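Local coordinates for protein alpha-acetolactate decarboxylase (Bacillus subtilis subsp. subtilis str. 168, PDB 5XNE) that catalyses the decarboxylation of (2S)-2-acetolactate to (R)-acetoin, a product the cells can excrete, on the route from pyruvate to (R,R)-butane-2,3-diol, at residues B[118-124]-B[186-192]; B[109-115]-B[195-201]. Residues are numbered along the deposited sequence.

Both contacts are antiparallel strand pairs in one large, curled mixed sheet, with centres about 16 Å apart. The chain runs from strand 109-115 of contact 2 straight into strand 117-124 of contact 1, and returns the same way, from strand 184-192 of contact 1 into strand 195-208 of contact 2, so contact 1 is formed entirely by the chain that lies between the two strands of contact 2. They meet where these connections are made: CD2 of L192 packs on CD1 of I114 at 3.9 Å. Contact 1 carries the zinc ligand H186 at its far end, whereas contact 2 stands back from the metal, the side chain of I112 lying about 12 Å from it.

Contact 1: residues B[118-124]-B[186-192]. With ZN (zinc ion), chain D.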
loop_
_atom_site.group_PDB
_atom_site.type_symbol
_atom_site.label_atom_id
_atom_site.label_comp_id
_atom_site.label_asym_id
_atom_site.label_seq_id
_atom_site.Cartn_x
_atom_site.Cartn_y
_atom_site.Cartn_z
ATOM N N PHE B 118 18.711 -26.068 -9.252
ATOM C CA PHE B 118 19.087 -25.607 -7.937
ATOM C C PHE B 118 19.778 -26.704 -7.177
ATOM O O PHE B 118 19.269 -27.816 -7.092
ATOM C CB PHE B 118 17.853 -25.130 -7.186
ATOM C CG PHE B 118 17.080 -24.113 -7.945
ATOM C CD1 PHE B 118 16.089 -24.497 -8.824
ATOM C CD2 PHE B 118 17.379 -22.777 -7.818
ATOM C CE1 PHE B 118 15.395 -23.569 -9.549
ATOM C CE2 PHE B 118 16.683 -21.846 -8.531
ATOM C CZ PHE B 118 15.686 -22.246 -9.401
ATOM N N LYS B 119 20.946 -26.388 -6.639
ATOM C CA LYS B 119 21.660 -27.338 -5.805
ATOM C C LYS B 119 20.832 -27.678 -4.573
ATOM O O LYS B 119 20.706 -28.845 -4.203
ATOM C CB LYS B 119 23.021 -26.784 -5.396
ATOM C CG LYS B 119 23.817 -27.737 -4.537
ATOM C CD LYS B 119 25.253 -27.286 -4.429
ATOM C CE LYS B 119 26.112 -28.354 -3.779
ATOM N NZ LYS B 119 25.569 -28.765 -2.458
ATOM N N LYS B 120 20.271 -26.646 -3.943
ATOM C CA LYS B 120 19.365 -26.822 -2.813
ATOM C C LYS B 120 18.177 -25.878 -2.941
ATOM O O LYS B 120 18.322 -24.758 -3.422
ATOM C CB LYS B 120 20.065 -26.553 -1.479
ATOM C CG LYS B 120 21.309 -27.389 -1.207
ATOM C CD LYS B 120 21.907 -27.036 0.150
ATOM C CE LYS B 120 23.429 -27.161 0.140
ATOM N NZ LYS B 120 24.025 -26.673 -1.143
ATOM N N VAL B 121 17.006 -26.349 -2.527
ATOM C CA VAL B 121 15.874 -25.468 -2.235
ATOM C C VAL B 121 15.236 -25.969 -0.953
ATOM O O VAL B 121 14.986 -27.171 -0.815
ATOM C CB VAL B 121 14.797 -25.444 -3.352
ATOM C CG1 VAL B 121 13.714 -24.405 -3.023
ATOM C CG2 VAL B 121 15.399 -25.146 -4.702
ATOM N N GLN B 122 14.987 -25.071 -0.010
ATOM C CA GLN B 122 14.203 -25.437 1.155
ATOM C C GLN B 122 12.883 -24.701 1.119
ATOM O O GLN B 122 12.850 -23.485 0.941
ATOM C CB GLN B 122 14.917 -25.123 2.461
ATOM C CG GLN B 122 14.123 -25.616 3.655
ATOM C CD GLN B 122 14.811 -25.352 4.970
ATOM O OE1 GLN B 122 14.807 -24.228 5.477
ATOM N NE2 GLN B 122 15.420 -26.390 5.530
ATOM N N THR B 123 11.801 -25.447 1.287
ATOM C CA THR B 123 10.471 -24.857 1.282
ATOM C C THR B 123 9.638 -25.286 2.467
ATOM O O THR B 123 9.968 -26.240 3.174
ATOM C CB THR B 123 9.678 -25.242 0.025
ATOM O OG1 THR B 123 9.349 -26.639 0.079
ATOM C CG2 THR B 123 10.473 -24.935 -1.250
ATOM N N ARG B 124 8.543 -24.560 2.655
ATOM C CA ARG B 124 7.426 -24.988 3.487
ATOM C C ARG B 124 6.142 -25.008 2.669
ATOM O O ARG B 124 6.039 -24.338 1.638
ATOM C CB ARG B 124 7.219 -24.060 4.679
ATOM C CG ARG B 124 6.817 -22.640 4.270
ATOM C CD ARG B 124 5.376 -22.314 4.687
ATOM N NE ARG B 124 4.904 -21.078 4.068
ATOM C CZ ARG B 124 4.968 -19.914 4.698
ATOM N NH1 ARG B 124 5.454 -19.900 5.947
ATOM N NH2 ARG B 124 4.537 -18.789 4.117
ATOM N N HIS B 186 6.655 -22.479 -0.401
ATOM C CA HIS B 186 7.188 -21.182 -0.023
ATOM C C HIS B 186 8.674 -21.338 0.291
ATOM O O HIS B 186 9.043 -22.162 1.111
ATOM C CB HIS B 186 6.422 -20.628 1.190
ATOM C CG HIS B 186 7.044 -19.406 1.795
ATOM N ND1 HIS B 186 6.578 -18.131 1.541
ATOM C CD2 HIS B 186 8.068 -19.268 2.666
ATOM C CE1 HIS B 186 7.307 -17.261 2.219
ATOM N NE2 HIS B 186 8.221 -17.921 2.903
ATOM N N VAL B 187 9.513 -20.539 -0.348
ATOM C CA VAL B 187 10.962 -20.704 -0.243
ATOM C C VAL B 187 11.561 -20.047 1.003
ATOM O O VAL B 187 11.345 -18.858 1.241
ATOM C CB VAL B 187 11.646 -20.128 -1.500
ATOM C CG1 VAL B 187 13.175 -20.145 -1.352
ATOM C CG2 VAL B 187 11.217 -20.921 -2.719
ATOM N N PHE B 188 12.321 -20.829 1.779
ATOM C CA PHE B 188 13.107 -20.325 2.911
ATOM C C PHE B 188 14.559 -20.029 2.511
ATOM O O PHE B 188 15.175 -19.083 3.006
ATOM C CB PHE B 188 13.142 -21.337 4.066
ATOM C CG PHE B 188 11.884 -21.407 4.877
ATOM C CD1 PHE B 188 11.097 -20.284 5.083
ATOM C CD2 PHE B 188 11.495 -22.610 5.450
ATOM C CE1 PHE B 188 9.938 -20.359 5.849
ATOM C CE2 PHE B 188 10.333 -22.695 6.211
ATOM C CZ PHE B 188 9.555 -21.567 6.409
ATOM N N ASP B 189 15.109 -20.875 1.644
ATOM C CA ASP B 189 16.524 -20.798 1.297
ATOM C C ASP B 189 16.757 -21.548 -0.004
ATOM O O ASP B 189 15.943 -22.383 -0.401
ATOM C CB ASP B 189 17.389 -21.374 2.427
ATOM C CG ASP B 189 18.868 -21.053 2.262
ATOM O OD1 ASP B 189 19.201 -20.033 1.620
ATOM O OD2 ASP B 189 19.700 -21.826 2.780
ATOM N N TYR B 190 17.854 -21.232 -0.682
ATOM C CA TYR B 190 18.178 -21.919 -1.920
ATOM C C TYR B 190 19.621 -21.672 -2.341
ATOM O O TYR B 190 20.227 -20.678 -1.959
ATOM C CB TYR B 190 17.233 -21.485 -3.039
ATOM C CG TYR B 190 17.174 -19.994 -3.260
ATOM C CD1 TYR B 190 16.335 -19.193 -2.494
ATOM C CD2 TYR B 190 17.941 -19.387 -4.240
ATOM C CE1 TYR B 190 16.272 -17.835 -2.698
ATOM C CE2 TYR B 190 17.885 -18.023 -4.456
ATOM C CZ TYR B 190 17.040 -17.251 -3.680
ATOM O OH TYR B 190 16.978 -15.896 -3.879
ATOM N N VAL B 191 20.158 -22.604 -3.122
ATOM C CA VAL B 191 21.452 -22.435 -3.762
ATOM C C VAL B 191 21.283 -22.754 -5.234
ATOM O O VAL B 191 20.799 -23.829 -5.584
ATOM C CB VAL B 191 22.538 -23.339 -3.151
ATOM C CG1 VAL B 191 23.851 -23.167 -3.912
ATOM C CG2 VAL B 191 22.718 -23.027 -1.680
ATOM N N LEU B 192 21.649 -21.805 -6.088
ATOM C CA LEU B 192 21.526 -21.975 -7.526
ATOM C C LEU B 192 22.726 -22.754 -8.032
ATOM O O LEU B 192 23.853 -22.490 -7.627
ATOM C CB LEU B 192 21.438 -20.623 -8.246
ATOM C CG LEU B 192 20.605 -19.534 -7.554
ATOM C CD1 LEU B 192 20.553 -18.263 -8.372
ATOM C CD2 LEU B 192 19.224 -20.025 -7.298
HETATM ZN ZN ZN D . 4.609 -17.343 0.647
HETATM O O HOH W 1 3.781 -16.484 2.635
HETATM O O HOH W 2 2.505 -16.676 0.299
HETATM O O HOH W 3 3.380 -18.956 1.722
#
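Two neighbouring antiparallel strands of the large curled sheet pair here, one end of the ladder reaching the zinc ion. The regular rungs are V191 N to K120 O (2.8 Å) and Q122 N to D189 O (2.9 Å). Classic beta bulges bracket them: K119 and K120 both face V191, and F188 and D189 both face Q122, whose O takes F188 N at 2.8 Å. Past the second bulge, R124 and H186 exchange two backbone bonds, R124 N to H186 O at 2.9 Å and H186 N to R124 O at 2.8 Å. Their side chains share a face, and the guanidinium of R124 lies flat on the imidazole of H186, centres 3.8 Å apart; a salt bridge to E44 holds R124 NE. On the face of V121, T123, V187 and Y190, V121 CG1 meets V187 CG2 at 4.3 Å. H186 ND1 binds zinc at 2.3 Å, while its NE2 is hydrogen-bonded to E233 O. With H173, H175 and three waters it completes the three-histidine metal site of acetolactate decarboxylase.

Contact 2: residues B[109-115]-B[195-201]; sequences FYAIRID and CTVTISQ
Y110 lays its ring beside Q201 and I199, with CE2 3.7 Å from Q201 CB and CD2 3.8 Å from I199 CG2; its m rotamer carries the ring across to the partner strand. Build 109-115 and 195-201 as extended antiparallel strands, 159° between directions and axes 4.6 Å apart at closest, in unbroken register from Y110 opposite Q201 to D115 opposite T196. The hydrogen-bonded pairs are A111-S200, R113-T198 and D115-T196. Each makes two N-to-O bonds: A111 N to S200 O and T196 N to D115 O at 2.8 Å, the other four at 2.9 Å. The non-hydrogen-bonded pairs Y110-Q201, I112-I199 and I114-V197 are closer, CA to CA 4.6 Å.

Y110, I112, I114, V197, I199 and Q201 share one face, where I112 CG1 lies 4.0 Å from I199 CG1 and 4.1 Å from V197 CG1; at the end, I114 CG2 touches C195 SG at 3.2 Å. The other holds A111, R113, D115, T196, T198 and S200. There R113, t at chi1 to chi3, reaches along its own strand: NE hydrogen-bonds D115 OD1 at 2.9 Å, and D115 OD2 at 2.8 Å from NE completes the salt bridge. D115 OD1 also bonds T154 OG1. A water joins D115 OD2 (2.6 Å), T196 O (3.0 Å) and T198 OG1 (2.8 Å).

This is a regular, bulge-free antiparallel ladder, one face largely apolar, the other more polar. Helix 92-100 covers the branched aliphatic side chains, F95 against I112, I114 and V197, and I99 against I199, while strands 151-160 and 82-86 flank the pair, extending the sheet beyond 109-115 and 195-201 respectively.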
loop_
_atom_site.group_PDB
_atom_site.type_symbol
_atom_site.label_atom_id
_atom_site.label_comp_id
_atom_site.label_asym_id
_atom_site.label_seq_id
_atom_site.Cartn_x
_atom_site.Cartn_y
_atom_site.Cartn_z
ATOM N N PHE B 109 8.261 -1.956 -7.394
ATOM C CA PHE B 109 7.863 -3.365 -7.275
ATOM C C PHE B 109 8.432 -4.179 -8.431
ATOM O O PHE B 109 8.463 -3.695 -9.564
ATOM C CB PHE B 109 6.339 -3.494 -7.271
ATOM C CG PHE B 109 5.677 -2.905 -6.051
ATOM C CD1 PHE B 109 5.489 -1.527 -5.932
ATOM C CD2 PHE B 109 5.223 -3.732 -5.031
ATOM C CE1 PHE B 109 4.878 -0.990 -4.793
ATOM C CE2 PHE B 109 4.607 -3.199 -3.897
ATOM C CZ PHE B 109 4.437 -1.835 -3.788
ATOM N N TYR B 110 8.874 -5.409 -8.158
ATOM C CA TYR B 110 9.364 -6.284 -9.227
ATOM C C TYR B 110 8.779 -7.677 -9.106
ATOM O O TYR B 110 8.589 -8.186 -8.002
ATOM C CB TYR B 110 10.902 -6.399 -9.213
ATOM C CG TYR B 110 11.600 -5.072 -9.322
ATOM C CD1 TYR B 110 11.897 -4.337 -8.182
ATOM C CD2 TYR B 110 11.935 -4.542 -10.561
ATOM C CE1 TYR B 110 12.533 -3.101 -8.265
ATOM C CE2 TYR B 110 12.567 -3.306 -10.657
ATOM C CZ TYR B 110 12.858 -2.596 -9.500
ATOM O OH TYR B 110 13.486 -1.367 -9.579
ATOM N N ALA B 111 8.506 -8.293 -10.246
ATOM C CA ALA B 111 8.274 -9.727 -10.282
ATOM C C ALA B 111 9.581 -10.358 -10.715
ATOM O O ALA B 111 10.314 -9.791 -11.543
ATOM C CB ALA B 111 7.158 -10.090 -11.235
ATOM N N ILE B 112 9.892 -11.515 -10.156
ATOM C CA ILE B 112 11.155 -12.160 -10.481
ATOM C C ILE B 112 10.979 -13.660 -10.632
ATOM O O ILE B 112 10.243 -14.308 -9.884
ATOM C CB ILE B 112 12.225 -11.842 -9.418
ATOM C CG1 ILE B 112 13.573 -12.484 -9.779
ATOM C CG2 ILE B 112 11.787 -12.323 -8.070
ATOM C CD1 ILE B 112 14.706 -12.012 -8.882
ATOM N N ARG B 113 11.686 -14.205 -11.622
ATOM C CA ARG B 113 11.606 -15.606 -11.966
ATOM C C ARG B 113 12.998 -16.161 -12.216
ATOM O O ARG B 113 13.804 -15.543 -12.911
ATOM C CB ARG B 113 10.731 -15.784 -13.199
ATOM C CG ARG B 113 10.544 -17.189 -13.645
ATOM C CD ARG B 113 9.636 -17.194 -14.850
ATOM N NE ARG B 113 9.595 -18.511 -15.447
ATOM C CZ ARG B 113 8.715 -18.872 -16.368
ATOM N NH1 ARG B 113 7.781 -18.011 -16.762
ATOM N NH2 ARG B 113 8.764 -20.099 -16.869
ATOM N N ILE B 114 13.257 -17.313 -11.620
ATOM C CA ILE B 114 14.505 -18.041 -11.774
ATOM C C ILE B 114 14.164 -19.388 -12.396
ATOM O O ILE B 114 13.441 -20.170 -11.783
ATOM C CB ILE B 114 15.197 -18.307 -10.423
ATOM C CG1 ILE B 114 15.879 -17.085 -9.820
ATOM C CG2 ILE B 114 16.219 -19.338 -10.588
ATOM C CD1 ILE B 114 16.629 -17.462 -8.552
ATOM N N ASP B 115 14.676 -19.674 -13.589
ATOM C CA ASP B 115 14.423 -20.965 -14.216
ATOM C C ASP B 115 15.728 -21.711 -14.400
ATOM O O ASP B 115 16.643 -21.207 -15.036
ATOM C CB ASP B 115 13.737 -20.805 -15.567
ATOM C CG ASP B 115 12.407 -20.099 -15.460
ATOM O OD1 ASP B 115 11.416 -20.747 -15.070
ATOM O OD2 ASP B 115 12.360 -18.895 -15.771
ATOM N N CYS B 195 21.047 -20.908 -13.492
ATOM C CA CYS B 195 19.688 -20.522 -13.847
ATOM C C CYS B 195 19.647 -19.280 -14.714
ATOM O O CYS B 195 20.612 -18.515 -14.781
ATOM C CB CYS B 195 18.851 -20.285 -12.582
ATOM S SG CYS B 195 19.196 -18.727 -11.678
ATOM N N THR B 196 18.515 -19.091 -15.379
ATOM C CA THR B 196 18.207 -17.835 -16.038
ATOM C C THR B 196 17.283 -17.018 -15.136
ATOM O O THR B 196 16.328 -17.554 -14.556
ATOM C CB THR B 196 17.554 -18.055 -17.417
ATOM O OG1 THR B 196 17.155 -16.798 -17.979
ATOM C CG2 THR B 196 16.344 -18.961 -17.314
ATOM N N VAL B 197 17.598 -15.735 -14.994
ATOM C CA VAL B 197 16.757 -14.816 -14.237
ATOM C C VAL B 197 16.017 -13.889 -15.183
ATOM O O VAL B 197 16.571 -13.413 -16.179
ATOM C CB VAL B 197 17.572 -13.970 -13.251
ATOM C CG1 VAL B 197 16.644 -13.136 -12.370
ATOM C CG2 VAL B 197 18.438 -14.867 -12.388
ATOM N N THR B 198 14.748 -13.640 -14.880
ATOM C CA THR B 198 13.963 -12.677 -15.630
ATOM C C THR B 198 13.243 -11.806 -14.608
ATOM O O THR B 198 12.725 -12.324 -13.612
ATOM C CB THR B 198 12.958 -13.359 -16.571
ATOM O OG1 THR B 198 13.630 -14.370 -17.337
ATOM C CG2 THR B 198 12.379 -12.361 -17.537
ATOM N N ILE B 199 13.238 -10.496 -14.842
ATOM C CA ILE B 199 12.672 -9.528 -13.895
ATOM C C ILE B 199 11.709 -8.581 -14.612
ATOM O O ILE B 199 11.965 -8.136 -15.746
ATOM C CB ILE B 199 13.779 -8.716 -13.190
ATOM C CG1 ILE B 199 14.725 -9.653 -12.434
ATOM C CG2 ILE B 199 13.185 -7.700 -12.223
ATOM C CD1 ILE B 199 15.867 -8.953 -11.729
ATOM N N SER B 200 10.586 -8.286 -13.953
ATOM C CA SER B 200 9.563 -7.411 -14.509
ATOM C C SER B 200 9.305 -6.264 -13.532
ATOM O O SER B 200 8.993 -6.495 -12.367
ATOM C CB SER B 200 8.285 -8.203 -14.788
ATOM O OG SER B 200 7.330 -7.433 -15.498
ATOM N N GLN B 201 9.457 -5.030 -14.004
ATOM C CA GLN B 201 9.339 -3.851 -13.149
ATOM C C GLN B 201 7.919 -3.293 -13.205
ATOM O O GLN B 201 7.349 -3.144 -14.284
ATOM C CB GLN B 201 10.356 -2.783 -13.589
ATOM C CG GLN B 201 10.187 -1.428 -12.914
ATOM C CD GLN B 201 11.199 -0.417 -13.422
ATOM O OE1 GLN B 201 12.403 -0.656 -13.366
ATOM N NE2 GLN B 201 10.715 0.707 -13.934
HETATM O O HOH W 4 13.714 -16.718 -15.877
#